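Local coordinates for hypothetical protein PA3696 (Pseudomonas aeruginosa, PDB 1YOX) that is of unknown function but belongs to the AIM24 family, named for mitochondrial biogenesis, and assembles as a trimer of beta-sheet-rich subunits probably related to cupins, at residues 29-34 and 126-131; 117-122 and 149-154; 95-100 and 228-233; 159-164 and 181-186. All blocks are in the same frame, centred on the assembly; numbering follows the deposited sequence.

Contact 1: residues 29-34 and 126-131; sequences TVIAEA and TRVGIA
I31 on strand 29-32 and T126, just ahead of strand 127-134, bring their CA atoms to 8.3 Å, the nearest backbone approach of the two segments, and no hydrogen bond joins them. On the 29-34 side a single side chain makes the contact. The CD1 methyl of I31 lies 4.0 Å from the carbonyl O of T126 and 4.2 Å from CG2 of V128, so one methyl meets a peptide oxygen and a valine branch two residues further on. Its CG1 branch stands between the backbone N and the carbonyl carbon (chi1 68°), and the extended continuation (chi2 174°) carries CD1 clear of its own strand. The pair illustrates how facing sheets of a beta-sheet protein meet through alternate residues: 29-32 is an inner strand of one six-stranded antiparallel sheet, whereas 127-134 is an outermost strand of another, and strand 119-123, the neighbour of 29-32 in its sheet, leads directly into 127-134. I31 and V128 point their CB atoms across the interface, while R127 between the contacting residues points away. T126 is held on its polar side, with OG1 bonded to the carbonyl O of A123. H79 and Y124 also pack on I31, and V128 also touches Q149 and L151 of the neighbouring strand. Between the two segments themselves only 82 Å² is buried, both sides summed.

Contact 2: residues 117-122 and 149-154; sequences DSFLCA and QKLEGD
A classic beta bulge on strand 119-123, where L120 and C121 both face F158 of the adjacent strand, directly follows the aromatic residue that makes this contact between two antiparallel sheets. F119 extends from one sheet and meets Q149 and L151 on strand 146-152 of the other. With CG anti to its backbone N (chi1 177°), its ring is carried toward strand 146-152. The CD2 methyl of L151 sits 3.9 Å from CD1 of F119, and its CD1 methyl is also close to that ring carbon, the leucine slanting across the phenyl group. Q149 comes in nearer the root of the aromatic side chain. Its side chain crosses that of F119 at about a right angle, and the amide plane is turned 85° from the ring plane. On one face of the ring, offset toward the rim, the backbone N of C121 stands 4.0 Å above the plane. D117, at the start of the segment, reaches outward to a salt bridge with R233 of the second subunit. The amide oxygen OE1 of Q149 is buried against CB of F119 at 3.4 Å and has no polar partner in the model.

Contact 3: residues 95-100 and 228-233; sequences PYPGSV and SRLAGR
The phenol ring of Y96, whose CB touches L230 across the contact, pairs edge-to-face with the H160 ring and meets the F227 ring with planes at about 30°. On the helix side, the guanidinium group of R233 has CG of R229 centred over one face, 3.8 Å above its plane. The contact proper is made by one methyl. CD1 of L230 lies 3.9 Å from CB of Y96 and equally 3.9 Å from CD of P97, so that it touches two consecutive residues; L230 and P97 meet head-on. Y96 touches only at its root, because its CG, placed between backbone N and carbonyl carbon (chi1 49°), swings the ring off along another course, to where OH bonds to the carbonyl O of D117. The touching atoms are all carbon, and the three residues are buried. L230 also packs on L230 of the second subunit and on P95 of the third, and P97 meets its counterpart in the second, which places the contact at the heart of the trimer interface. Within the subunit, helix 227-237 follows strand 219-223, an inner strand of its sheet, and here it lies against the loop that leads into strand 98-104, an outermost strand of another sheet.

Contact 4: residues 159-164 and 181-186; sequences VHAGGT and CLVAFT
Strand 182-185 carries a classic beta bulge, V183 and A184 both facing W221, and at this irregularity V183 meets strand 156-162 of a different antiparallel sheet. The two strands run roughly antiparallel, their short axes at 145° and 7.5 Å apart at closest, yet no hydrogen bond passes between them: the interface is one of sheet against sheet. V183 serves it with both branches. CG1, anti to the backbone N (chi1 -178°), approaches the carbonyl O of H160 at 3.7 Å and CG2 of V159 at 4.3 Å. CG2 of V183, beside its own backbone N, lies 3.9 Å from CB of A161. The isopropyl group thus straddles three consecutive residues, with V159 and A161 meeting it by their methyls while H160, whose CB points away, offers only its backbone. C114 also covers V159, and Q223 covers V183. The peptide oxygen of H160 is meanwhile engaged by OG of S118, so its proximity to a methyl need not leave a buried polar atom unpaired. Cohesion here is therefore probably dispersive and hydrophobic, resting on the fit of branched and small side chains rather than on directional bonds.

Overall arrangement
Contacts 1, 2 and 4 are successive bridges between the same two six-stranded sheets, whose strands follow the same order, a repetition plain in their topology. Contacts 1 and 2 lie with centres 6 Å apart and share strand neighbours: N of I31 is 2.7 Å from O of A122. Contact 2 joins contact 4, 12 Å away between centres, where O of S118 lies 2.7 Å from N of H160. Contact 3 brings the C-terminal helix to this framework; its centre is 11 Å from that of contact 4, and O of S99 stands 2.9 Å from N of A161. The centres of contacts 1 and 3 are about 20 Å apart, on opposite sides of the chain's centre.

Contact 1: residues 29-34 and 126-131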
loop_
_atom_site.group_PDB
_atom_site.type_symbol
_atom_site.label_atom_id
_atom_site.label_comp_id
_atom_site.label_asym_id
_atom_site.label_seq_id
_atom_site.Cartn_x
_atom_site.Cartn_y
_atom_site.Cartn_z
ATOM N N THR C 29 -1.809 18.196 24.185
ATOM C CA THR C 29 -0.679 17.355 23.758
ATOM C C THR C 29 -1.102 16.008 23.195
ATOM O O THR C 29 -2.052 15.407 23.663
ATOM C CB THR C 29 0.355 17.173 24.883
ATOM O OG1 THR C 29 0.829 18.462 25.261
ATOM C CG2 THR C 29 1.573 16.316 24.431
ATOM N N VAL C 30 -0.389 15.572 22.162
ATOM C CA VAL C 30 -0.530 14.229 21.614
ATOM C C VAL C 30 0.843 13.521 21.623
ATOM O O VAL C 30 1.902 14.157 21.432
ATOM C CB VAL C 30 -1.194 14.255 20.219
ATOM C CG1 VAL C 30 -0.287 14.938 19.158
ATOM C CG2 VAL C 30 -1.623 12.871 19.787
ATOM N N ILE C 31 0.815 12.217 21.897
ATOM C CA ILE C 31 2.035 11.427 21.934
ATOM C C ILE C 31 2.070 10.441 20.767
ATOM O O ILE C 31 1.061 9.843 20.402
ATOM C CB ILE C 31 2.307 10.790 23.330
ATOM C CG1 ILE C 31 1.292 9.711 23.687
ATOM C CG2 ILE C 31 2.310 11.874 24.423
ATOM C CD1 ILE C 31 1.652 8.957 25.011
ATOM N N ALA C 32 3.229 10.332 20.145
ATOM C CA ALA C 32 3.389 9.521 18.955
ATOM C C ALA C 32 4.856 9.148 18.816
ATOM O O ALA C 32 5.725 9.828 19.351
ATOM C CB ALA C 32 2.956 10.319 17.741
ATOM N N GLU C 33 5.148 8.082 18.092
ATOM C CA GLU C 33 6.536 7.890 17.652
ATOM C C GLU C 33 6.788 8.932 16.539
ATOM O O GLU C 33 5.925 9.167 15.676
ATOM C CB GLU C 33 6.822 6.417 17.256
ATOM C CG GLU C 33 8.259 6.115 16.907
ATOM C CD GLU C 33 8.634 6.702 15.558
ATOM O OE1 GLU C 33 7.910 6.433 14.556
ATOM O OE2 GLU C 33 9.636 7.449 15.500
ATOM N N ALA C 34 7.926 9.621 16.608
ATOM C CA ALA C 34 8.135 10.817 15.747
ATOM C C ALA C 34 8.295 10.550 14.253
ATOM O O ALA C 34 8.156 11.489 13.446
ATOM C CB ALA C 34 9.304 11.691 16.266
ATOM N N THR C 126 -2.335 9.133 28.182
ATOM C CA THR C 126 -2.346 7.716 27.880
ATOM C C THR C 126 -1.125 7.117 28.533
ATOM O O THR C 126 -0.018 7.666 28.463
ATOM C CB THR C 126 -2.336 7.413 26.385
ATOM O OG1 THR C 126 -3.435 8.091 25.742
ATOM C CG2 THR C 126 -2.454 5.894 26.161
ATOM N N ARG C 127 -1.355 6.003 29.214
ATOM C CA ARG C 127 -0.291 5.234 29.799
ATOM C C ARG C 127 0.046 4.119 28.802
ATOM O O ARG C 127 -0.809 3.282 28.479
ATOM C CB ARG C 127 -0.730 4.721 31.176
ATOM C CG ARG C 127 -0.942 5.888 32.165
ATOM C CD ARG C 127 -1.638 5.488 33.480
ATOM N NE ARG C 127 -3.082 5.282 33.338
ATOM C CZ ARG C 127 -3.713 4.146 33.649
ATOM N NH1 ARG C 127 -3.027 3.106 34.138
ATOM N NH2 ARG C 127 -5.037 4.052 33.486
ATOM N N VAL C 128 1.275 4.169 28.291
ATOM C CA VAL C 128 1.785 3.215 27.297
ATOM C C VAL C 128 2.836 2.296 27.906
ATOM O O VAL C 128 3.937 2.736 28.251
ATOM C CB VAL C 128 2.418 3.940 26.057
ATOM C CG1 VAL C 128 3.095 2.927 25.100
ATOM C CG2 VAL C 128 1.371 4.766 25.326
ATOM N N GLY C 129 2.505 1.023 28.030
ATOM C CA GLY C 129 3.484 0.054 28.499
ATOM C C GLY C 129 3.578 -1.164 27.600
ATOM O O GLY C 129 2.828 -1.281 26.622
ATOM N N ILE C 130 4.495 -2.067 27.955
ATOM C CA ILE C 130 4.661 -3.349 27.278
ATOM C C ILE C 130 3.904 -4.446 28.025
ATOM O O ILE C 130 4.119 -4.671 29.220
ATOM C CB ILE C 130 6.141 -3.754 27.202
ATOM C CG1 ILE C 130 6.928 -2.767 26.368
ATOM C CG2 ILE C 130 6.304 -5.159 26.615
ATOM C CD1 ILE C 130 8.413 -2.877 26.605
ATOM N N ALA C 131 3.038 -5.144 27.308
ATOM C CA ALA C 131 2.300 -6.261 27.852
ATOM C C ALA C 131 2.943 -7.620 27.500
ATOM O O ALA C 131 2.547 -8.669 28.040
ATOM C CB ALA C 131 0.896 -6.200 27.342
#

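Contact 2: residues 117-122 and 149-154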
loop_
_atom_site.group_PDB
_atom_site.type_symbol
_atom_site.label_atom_id
_atom_site.label_comp_id
_atom_site.label_asym_id
_atom_site.label_seq_id
_atom_site.Cartn_x
_atom_site.Cartn_y
_atom_site.Cartn_z
ATOM N N ASP C 117 3.748 -2.096 16.169
ATOM C CA ASP C 117 3.777 -1.547 14.803
ATOM C C ASP C 117 2.450 -0.878 14.502
ATOM O O ASP C 117 2.374 -0.037 13.631
ATOM C CB ASP C 117 3.987 -2.659 13.753
ATOM C CG ASP C 117 5.443 -3.026 13.568
ATOM O OD1 ASP C 117 6.278 -2.109 13.691
ATOM O OD2 ASP C 117 5.756 -4.220 13.285
ATOM N N SER C 118 1.405 -1.328 15.192
ATOM C CA SER C 118 0.083 -0.818 15.008
ATOM C C SER C 118 -0.228 0.456 15.793
ATOM O O SER C 118 -1.118 1.198 15.405
ATOM C CB SER C 118 -0.933 -1.899 15.323
ATOM O OG SER C 118 -1.231 -2.655 14.168
ATOM N N PHE C 119 0.465 0.708 16.898
ATOM C CA PHE C 119 0.290 1.980 17.596
ATOM C C PHE C 119 0.592 3.188 16.683
ATOM O O PHE C 119 1.658 3.266 16.080
ATOM C CB PHE C 119 1.122 2.043 18.890
ATOM C CG PHE C 119 1.031 3.370 19.591
ATOM C CD1 PHE C 119 -0.083 3.685 20.368
ATOM C CD2 PHE C 119 2.023 4.337 19.424
ATOM C CE1 PHE C 119 -0.186 4.941 21.017
ATOM C CE2 PHE C 119 1.919 5.599 20.067
ATOM C CZ PHE C 119 0.819 5.889 20.860
ATOM N N LEU C 120 -0.349 4.116 16.568
ATOM C CA LEU C 120 -0.135 5.348 15.784
ATOM C C LEU C 120 0.063 6.605 16.654
ATOM O O LEU C 120 1.119 7.248 16.599
ATOM C CB LEU C 120 -1.257 5.564 14.752
ATOM C CG LEU C 120 -1.071 6.760 13.822
ATOM C CD1 LEU C 120 0.358 6.750 13.237
ATOM C CD2 LEU C 120 -2.113 6.747 12.723
ATOM N N CYS C 121 -0.952 6.977 17.427
ATOM C CA CYS C 121 -0.776 8.039 18.432
ATOM C C CYS C 121 -1.854 7.999 19.496
ATOM O O CYS C 121 -2.854 7.270 19.371
ATOM C CB CYS C 121 -0.739 9.438 17.793
ATOM S SG CYS C 121 -2.183 9.752 16.852
ATOM N N ALA C 122 -1.636 8.780 20.549
ATOM C CA ALA C 122 -2.581 8.849 21.647
ATOM C C ALA C 122 -2.549 10.212 22.332
ATOM O O ALA C 122 -1.539 10.943 22.291
ATOM C CB ALA C 122 -2.277 7.789 22.632
ATOM N N GLN C 149 1.915 -3.861 23.252
ATOM C CA GLN C 149 1.854 -2.760 24.187
ATOM C C GLN C 149 0.525 -2.738 24.954
ATOM O O GLN C 149 -0.470 -3.296 24.485
ATOM C CB GLN C 149 2.057 -1.451 23.438
ATOM C CG GLN C 149 3.444 -1.342 22.870
ATOM C CD GLN C 149 3.654 -0.052 22.175
ATOM O OE1 GLN C 149 2.895 0.315 21.254
ATOM N NE2 GLN C 149 4.675 0.675 22.601
ATOM N N LYS C 150 0.532 -2.134 26.143
ATOM C CA LYS C 150 -0.730 -1.814 26.836
ATOM C C LYS C 150 -0.936 -0.312 26.895
ATOM O O LYS C 150 -0.055 0.442 27.299
ATOM C CB LYS C 150 -0.867 -2.463 28.235
ATOM C CG LYS C 150 0.258 -2.202 29.221
ATOM C CD LYS C 150 -0.124 -2.690 30.654
ATOM C CE LYS C 150 1.066 -2.537 31.635
ATOM N NZ LYS C 150 0.980 -3.417 32.853
ATOM N N LEU C 151 -2.113 0.089 26.450
ATOM C CA LEU C 151 -2.520 1.480 26.428
ATOM C C LEU C 151 -3.646 1.584 27.459
ATOM O O LEU C 151 -4.687 0.920 27.327
ATOM C CB LEU C 151 -3.018 1.883 25.033
ATOM C CG LEU C 151 -2.266 1.346 23.799
ATOM C CD1 LEU C 151 -2.997 1.660 22.507
ATOM C CD2 LEU C 151 -0.835 1.868 23.745
ATOM N N GLU C 152 -3.426 2.383 28.496
ATOM C CA GLU C 152 -4.481 2.600 29.495
ATOM C C GLU C 152 -4.764 4.084 29.811
ATOM O O GLU C 152 -3.892 4.941 29.712
ATOM C CB GLU C 152 -4.253 1.726 30.763
ATOM C CG GLU C 152 -2.800 1.588 31.231
ATOM C CD GLU C 152 -2.518 0.306 32.019
ATOM O OE1 GLU C 152 -3.324 -0.653 31.984
ATOM O OE2 GLU C 152 -1.462 0.257 32.693
ATOM N N GLY C 153 -5.996 4.383 30.192
ATOM C CA GLY C 153 -6.347 5.762 30.500
ATOM C C GLY C 153 -7.747 5.996 30.031
ATOM O O GLY C 153 -8.448 5.043 29.725
ATOM N N ASP C 154 -8.153 7.261 29.969
ATOM C CA ASP C 154 -9.540 7.594 29.654
ATOM C C ASP C 154 -9.682 8.405 28.370
ATOM O O ASP C 154 -10.753 8.982 28.096
ATOM C CB ASP C 154 -10.203 8.312 30.842
ATOM C CG ASP C 154 -9.758 9.768 30.981
ATOM O OD1 ASP C 154 -8.572 10.054 30.703
ATOM O OD2 ASP C 154 -10.606 10.629 31.370
#

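Contact 3: residues 95-100 and 228-233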
loop_
_atom_site.group_PDB
_atom_site.type_symbol
_atom_site.label_atom_id
_atom_site.label_comp_id
_atom_site.label_asym_id
_atom_site.label_seq_id
_atom_site.Cartn_x
_atom_site.Cartn_y
_atom_site.Cartn_z
ATOM N N PRO C 95 3.946 3.618 8.616
ATOM C CA PRO C 95 4.807 3.484 7.435
ATOM C C PRO C 95 4.484 2.318 6.516
ATOM O O PRO C 95 5.372 1.826 5.809
ATOM C CB PRO C 95 6.203 3.356 8.039
ATOM C CG PRO C 95 5.982 2.781 9.448
ATOM C CD PRO C 95 4.527 2.959 9.815
ATOM N N TYR C 96 3.228 1.880 6.505
ATOM C CA TYR C 96 2.765 0.844 5.565
ATOM C C TYR C 96 1.262 1.079 5.339
ATOM O O TYR C 96 0.612 1.700 6.190
ATOM C CB TYR C 96 3.076 -0.579 6.078
ATOM C CG TYR C 96 2.668 -0.841 7.503
ATOM C CD1 TYR C 96 1.450 -1.437 7.805
ATOM C CD2 TYR C 96 3.508 -0.490 8.558
ATOM C CE1 TYR C 96 1.064 -1.664 9.130
ATOM C CE2 TYR C 96 3.136 -0.701 9.866
ATOM C CZ TYR C 96 1.916 -1.272 10.144
ATOM O OH TYR C 96 1.585 -1.471 11.458
ATOM N N PRO C 97 0.723 0.627 4.188
ATOM C CA PRO C 97 -0.615 0.984 3.739
ATOM C C PRO C 97 -1.718 0.372 4.604
ATOM O O PRO C 97 -1.628 -0.803 4.986
ATOM C CB PRO C 97 -0.703 0.360 2.343
ATOM C CG PRO C 97 0.629 -0.055 1.990
ATOM C CD PRO C 97 1.387 -0.265 3.228
ATOM N N GLY C 98 -2.753 1.158 4.878
ATOM C CA GLY C 98 -3.884 0.657 5.612
ATOM C C GLY C 98 -4.622 1.763 6.319
ATOM O O GLY C 98 -4.326 2.937 6.124
ATOM N N SER C 99 -5.577 1.385 7.154
ATOM C CA SER C 99 -6.448 2.392 7.712
ATOM C C SER C 99 -6.253 2.664 9.198
ATOM O O SER C 99 -5.623 1.910 9.913
ATOM C CB SER C 99 -7.905 2.078 7.365
ATOM O OG SER C 99 -8.141 0.709 7.512
ATOM N N VAL C 100 -6.805 3.771 9.636
ATOM C CA VAL C 100 -6.615 4.250 10.984
ATOM C C VAL C 100 -7.945 4.024 11.701
ATOM O O VAL C 100 -8.991 4.127 11.090
ATOM C CB VAL C 100 -6.204 5.749 10.959
ATOM C CG1 VAL C 100 -6.079 6.322 12.342
ATOM C CG2 VAL C 100 -4.880 5.934 10.164
ATOM N N SER C 228 4.763 -7.000 8.971
ATOM C CA SER C 228 5.706 -8.101 9.140
ATOM C C SER C 228 5.630 -9.009 7.943
ATOM O O SER C 228 6.644 -9.551 7.498
ATOM C CB SER C 228 5.377 -8.885 10.413
ATOM O OG SER C 228 3.987 -9.145 10.503
ATOM N N ARG C 229 4.420 -9.176 7.423
ATOM C CA ARG C 229 4.260 -9.925 6.212
ATOM C C ARG C 229 4.735 -9.121 5.006
ATOM O O ARG C 229 5.422 -9.666 4.114
ATOM C CB ARG C 229 2.823 -10.397 6.039
ATOM C CG ARG C 229 2.598 -11.092 4.722
ATOM C CD ARG C 229 1.153 -11.451 4.519
ATOM N NE ARG C 229 0.669 -12.351 5.581
ATOM C CZ ARG C 229 -0.499 -12.988 5.565
ATOM N NH1 ARG C 229 -1.323 -12.844 4.540
ATOM N NH2 ARG C 229 -0.840 -13.772 6.582
ATOM N N LEU C 230 4.387 -7.831 4.975
ATOM C CA LEU C 230 4.822 -6.969 3.878
ATOM C C LEU C 230 6.355 -6.940 3.863
ATOM O O LEU C 230 6.964 -7.316 2.867
ATOM C CB LEU C 230 4.268 -5.538 4.026
ATOM C CG LEU C 230 3.999 -4.562 2.860
ATOM C CD1 LEU C 230 4.145 -3.073 3.272
ATOM C CD2 LEU C 230 4.768 -4.836 1.615
ATOM N N ALA C 231 6.975 -6.518 4.968
ATOM C CA ALA C 231 8.440 -6.363 5.007
ATOM C C ALA C 231 9.136 -7.693 4.775
ATOM O O ALA C 231 10.080 -7.759 3.979
ATOM C CB ALA C 231 8.886 -5.770 6.290
ATOM N N GLY C 232 8.656 -8.746 5.456
ATOM C CA GLY C 232 9.214 -10.094 5.334
ATOM C C GLY C 232 9.275 -10.624 3.916
ATOM O O GLY C 232 10.357 -11.040 3.443
ATOM N N ARG C 233 8.139 -10.620 3.212
ATOM C CA ARG C 233 8.125 -11.132 1.825
ATOM C C ARG C 233 8.983 -10.284 0.886
ATOM O O ARG C 233 9.559 -10.794 -0.066
ATOM C CB ARG C 233 6.708 -11.230 1.260
ATOM C CG ARG C 233 5.693 -12.038 2.097
ATOM C CD ARG C 233 5.864 -13.595 2.086
ATOM N NE ARG C 233 5.247 -14.160 3.297
ATOM C CZ ARG C 233 3.959 -14.496 3.422
ATOM N NH1 ARG C 233 3.118 -14.371 2.391
ATOM N NH2 ARG C 233 3.508 -14.968 4.587
#

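Contact 4: residues 159-164 and 181-186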
loop_
_atom_site.group_PDB
_atom_site.type_symbol
_atom_site.label_atom_id
_atom_site.label_comp_id
_atom_site.label_asym_id
_atom_site.label_seq_id
_atom_site.Cartn_x
_atom_site.Cartn_y
_atom_site.Cartn_z
ATOM N N VAL C 159 -4.960 3.556 16.341
ATOM C CA VAL C 159 -4.188 2.398 15.991
ATOM C C VAL C 159 -4.335 2.218 14.484
ATOM O O VAL C 159 -5.317 2.669 13.904
ATOM C CB VAL C 159 -4.595 1.089 16.819
ATOM C CG1 VAL C 159 -4.336 1.262 18.334
ATOM C CG2 VAL C 159 -6.018 0.687 16.575
ATOM N N HIS C 160 -3.365 1.549 13.859
ATOM C CA HIS C 160 -3.381 1.384 12.420
ATOM C C HIS C 160 -3.452 -0.104 12.010
ATOM O O HIS C 160 -2.724 -0.924 12.559
ATOM C CB HIS C 160 -2.118 2.059 11.866
ATOM C CG HIS C 160 -1.847 1.767 10.425
ATOM N ND1 HIS C 160 -2.202 2.634 9.414
ATOM C CD2 HIS C 160 -1.230 0.720 9.825
ATOM C CE1 HIS C 160 -1.808 2.141 8.253
ATOM N NE2 HIS C 160 -1.220 0.979 8.473
ATOM N N ALA C 161 -4.304 -0.428 11.040
ATOM C CA ALA C 161 -4.395 -1.786 10.472
ATOM C C ALA C 161 -3.907 -1.854 9.028
ATOM O O ALA C 161 -4.475 -1.205 8.156
ATOM C CB ALA C 161 -5.832 -2.325 10.572
ATOM N N GLY C 162 -2.849 -2.639 8.781
ATOM C CA GLY C 162 -2.317 -2.827 7.411
ATOM C C GLY C 162 -3.310 -3.554 6.514
ATOM O O GLY C 162 -3.900 -4.579 6.917
ATOM N N GLY C 163 -3.495 -3.062 5.290
ATOM C CA GLY C 163 -4.494 -3.637 4.396
ATOM C C GLY C 163 -5.866 -3.253 4.929
ATOM O O GLY C 163 -6.114 -2.080 5.173
ATOM N N THR C 164 -6.763 -4.216 5.107
ATOM C CA THR C 164 -8.045 -3.927 5.793
ATOM C C THR C 164 -8.098 -4.369 7.224
ATOM O O THR C 164 -7.437 -5.337 7.605
ATOM C CB THR C 164 -9.283 -4.555 5.133
ATOM O OG1 THR C 164 -8.894 -5.611 4.227
ATOM C CG2 THR C 164 -10.063 -3.460 4.428
ATOM N N CYS C 181 -0.863 -10.624 12.074
ATOM C CA CYS C 181 -2.205 -10.126 11.777
ATOM C C CYS C 181 -2.989 -9.560 12.963
ATOM O O CYS C 181 -4.040 -8.951 12.774
ATOM C CB CYS C 181 -3.042 -11.207 11.082
ATOM S SG CYS C 181 -2.542 -11.485 9.401
ATOM N N LEU C 182 -2.492 -9.739 14.176
ATOM C CA LEU C 182 -3.144 -9.144 15.340
ATOM C C LEU C 182 -2.822 -7.658 15.535
ATOM O O LEU C 182 -1.712 -7.305 15.894
ATOM C CB LEU C 182 -2.788 -9.929 16.607
ATOM C CG LEU C 182 -3.590 -9.699 17.909
ATOM C CD1 LEU C 182 -5.056 -9.856 17.694
ATOM C CD2 LEU C 182 -3.110 -10.654 19.023
ATOM N N VAL C 183 -3.805 -6.806 15.322
ATOM C CA VAL C 183 -3.671 -5.386 15.604
ATOM C C VAL C 183 -3.799 -5.054 17.089
ATOM O O VAL C 183 -2.831 -4.596 17.720
ATOM C CB VAL C 183 -4.709 -4.549 14.803
ATOM C CG1 VAL C 183 -4.520 -3.041 15.066
ATOM C CG2 VAL C 183 -4.579 -4.842 13.337
ATOM N N ALA C 184 -5.009 -5.266 17.618
ATOM C CA ALA C 184 -5.410 -4.846 18.965
ATOM C C ALA C 184 -6.460 -5.810 19.543
ATOM O O ALA C 184 -7.163 -6.503 18.785
ATOM C CB ALA C 184 -5.980 -3.411 18.924
ATOM N N PHE C 185 -6.556 -5.839 20.876
ATOM C CA PHE C 185 -7.635 -6.549 21.588
ATOM C C PHE C 185 -7.879 -6.004 23.003
ATOM O O PHE C 185 -6.974 -5.466 23.661
ATOM C CB PHE C 185 -7.397 -8.071 21.638
ATOM C CG PHE C 185 -6.114 -8.473 22.330
ATOM C CD1 PHE C 185 -6.104 -8.783 23.685
ATOM C CD2 PHE C 185 -4.928 -8.561 21.622
ATOM C CE1 PHE C 185 -4.931 -9.161 24.331
ATOM C CE2 PHE C 185 -3.752 -8.929 22.258
ATOM C CZ PHE C 185 -3.756 -9.233 23.624
ATOM N N THR C 186 -9.122 -6.166 23.445
ATOM C CA THR C 186 -9.601 -5.703 24.743
ATOM C C THR C 186 -9.235 -6.738 25.793
ATOM O O THR C 186 -8.677 -7.788 25.467
ATOM C CB THR C 186 -11.146 -5.588 24.713
ATOM O OG1 THR C 186 -11.705 -6.854 24.329
ATOM C CG2 THR C 186 -11.591 -4.548 23.693
#